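Putative prolyl-tRNA synthetase (Leishmania major, PDB 5XIL) probably charges tRNA(Pro) with L-proline at the expense of ATP, the chain comprising its catalytic core, anticodon-binding and C-terminal zinc-binding domains. Local coordinates at residues I294-G299 and P353-L358. Residues are numbered along the deposited sequence; the frame is centred on the assembly and turned at random.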
# COMPACT_ATOMS: atom_id res chain seq x y z
N ILE A 294 0.05 20.94 -15.35
CA ILE A 294 0.68 20.64 -16.59
C ILE A 294 1.21 21.96 -17.19
O ILE A 294 0.50 22.91 -17.28
CB ILE A 294 -0.22 19.93 -17.58
CG1 ILE A 294 0.55 19.40 -18.81
CG2 ILE A 294 -1.38 20.77 -18.04
CD1 ILE A 294 1.42 18.24 -18.51
N ILE A 295 2.42 21.93 -17.67
CA ILE A 295 3.09 23.13 -18.29
C ILE A 295 3.20 22.91 -19.82
O ILE A 295 3.82 21.96 -20.27
CB ILE A 295 4.49 23.32 -17.66
CG1 ILE A 295 4.41 23.43 -16.14
CG2 ILE A 295 5.24 24.51 -18.30
CD1 ILE A 295 5.73 23.16 -15.46
N ILE A 296 2.60 23.80 -20.61
CA ILE A 296 2.59 23.66 -22.02
C ILE A 296 3.13 24.95 -22.64
O ILE A 296 2.59 26.01 -22.35
CB ILE A 296 1.16 23.46 -22.51
CG1 ILE A 296 0.53 22.24 -21.78
CG2 ILE A 296 1.13 23.34 -24.02
CD1 ILE A 296 -0.93 22.03 -22.07
N PRO A 297 4.19 24.84 -23.48
CA PRO A 297 4.74 26.02 -24.14
C PRO A 297 3.76 26.53 -25.23
O PRO A 297 3.04 25.75 -25.91
CB PRO A 297 6.10 25.52 -24.68
CG PRO A 297 5.78 24.11 -25.06
CD PRO A 297 4.89 23.62 -23.93
N VAL A 298 3.67 27.83 -25.35
CA VAL A 298 2.81 28.46 -26.35
C VAL A 298 3.55 29.65 -27.01
O VAL A 298 4.62 30.06 -26.56
CB VAL A 298 1.51 29.00 -25.76
CG1 VAL A 298 0.68 27.89 -25.08
CG2 VAL A 298 1.82 30.12 -24.76
N GLY A 299 2.97 30.17 -28.09
CA GLY A 299 3.47 31.36 -28.80
C GLY A 299 4.70 31.09 -29.63
O GLY A 299 5.44 32.01 -29.89
N PRO A 353 -5.78 19.65 -12.68
CA PRO A 353 -6.34 20.81 -12.01
C PRO A 353 -5.91 22.21 -12.59
O PRO A 353 -6.74 23.13 -12.66
CB PRO A 353 -5.82 20.64 -10.60
CG PRO A 353 -5.81 19.18 -10.35
CD PRO A 353 -5.45 18.60 -11.69
N LEU A 354 -4.62 22.34 -12.94
CA LEU A 354 -4.09 23.64 -13.39
C LEU A 354 -3.29 23.44 -14.63
O LEU A 354 -2.52 22.45 -14.77
CB LEU A 354 -3.20 24.25 -12.33
CG LEU A 354 -3.80 24.67 -10.99
CD1 LEU A 354 -2.77 25.15 -10.02
CD2 LEU A 354 -4.93 25.64 -11.21
N ARG A 355 -3.45 24.35 -15.59
CA ARG A 355 -2.63 24.35 -16.74
C ARG A 355 -1.85 25.71 -16.78
O ARG A 355 -2.46 26.74 -16.59
CB ARG A 355 -3.44 24.28 -17.98
CG ARG A 355 -2.60 24.56 -19.24
CD ARG A 355 -3.40 24.45 -20.52
NE ARG A 355 -4.35 25.53 -20.75
CZ ARG A 355 -5.65 25.34 -20.97
NH1 ARG A 355 -6.20 24.13 -20.88
NH2 ARG A 355 -6.43 26.40 -21.22
N VAL A 356 -0.55 25.62 -16.99
CA VAL A 356 0.33 26.79 -17.13
C VAL A 356 0.69 26.86 -18.59
O VAL A 356 1.20 25.91 -19.13
CB VAL A 356 1.64 26.70 -16.28
CG1 VAL A 356 2.59 27.85 -16.71
CG2 VAL A 356 1.40 26.76 -14.82
N GLU A 357 0.37 27.97 -19.22
CA GLU A 357 0.67 28.24 -20.60
C GLU A 357 1.85 29.22 -20.58
O GLU A 357 1.73 30.30 -19.99
CB GLU A 357 -0.56 28.89 -21.26
CG GLU A 357 -1.87 28.14 -21.03
CD GLU A 357 -3.14 28.88 -21.45
OE1 GLU A 357 -3.03 29.96 -22.11
OE2 GLU A 357 -4.26 28.39 -21.14
N LEU A 358 3.00 28.78 -21.08
CA LEU A 358 4.26 29.51 -20.91
C LEU A 358 4.70 29.92 -22.33
O LEU A 358 5.06 29.09 -23.20
CB LEU A 358 5.29 28.66 -20.22
CG LEU A 358 6.40 29.34 -19.44
CD1 LEU A 358 7.35 28.35 -18.82
CD2 LEU A 358 7.23 30.23 -20.30
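Two parallel strands, 294-297 and 354-358, pair as neighbours in the mixed sheet of the anticodon-binding domain, 354-358 being its middle strand. Five backbone hydrogen bonds join them. Near the start they are straight: Val356 N reaches Ile294 O at 2.9 Å, almost along the C=O axis, and Ile296 N meets Val356 O in the same way. Toward the end the donors rise above the carbonyl plane. In the last, Val298 N to Leu358 O (2.9 Å), the donor stands 47° out of the plane of the Leu358 carbonyl, just past the strand end at Pro297. Strand order is 2-1-3-4-5, and the chain crosses between these two neighbours through helix 306-325, strand 330-332 and helix 340-350, as in the class IIa anticodon-binding fold. Ile295, Pro297 and Leu358 pack on helix 306-325. Ile294, Ile296, Val298 and Glu357 face helix 340-350. There the Ile296 and Arg355 side chains cross obliquely, with Ile296 CD1 3.8 Å from Arg355 CD. Arg355 CG is anti to the backbone N, and the chain bends at chi3 (72°). Its guanidinium thus grips Glu357 side-on: Arg355 NE and NH2 both donate hydrogen bonds of 2.9 Å to Glu357 OE2, in the guanidinium plane, as part of a salt bridge. Glu357 OE1 forms a second salt bridge, to Arg378, and Phe344 makes a cation-pi contact with Arg355.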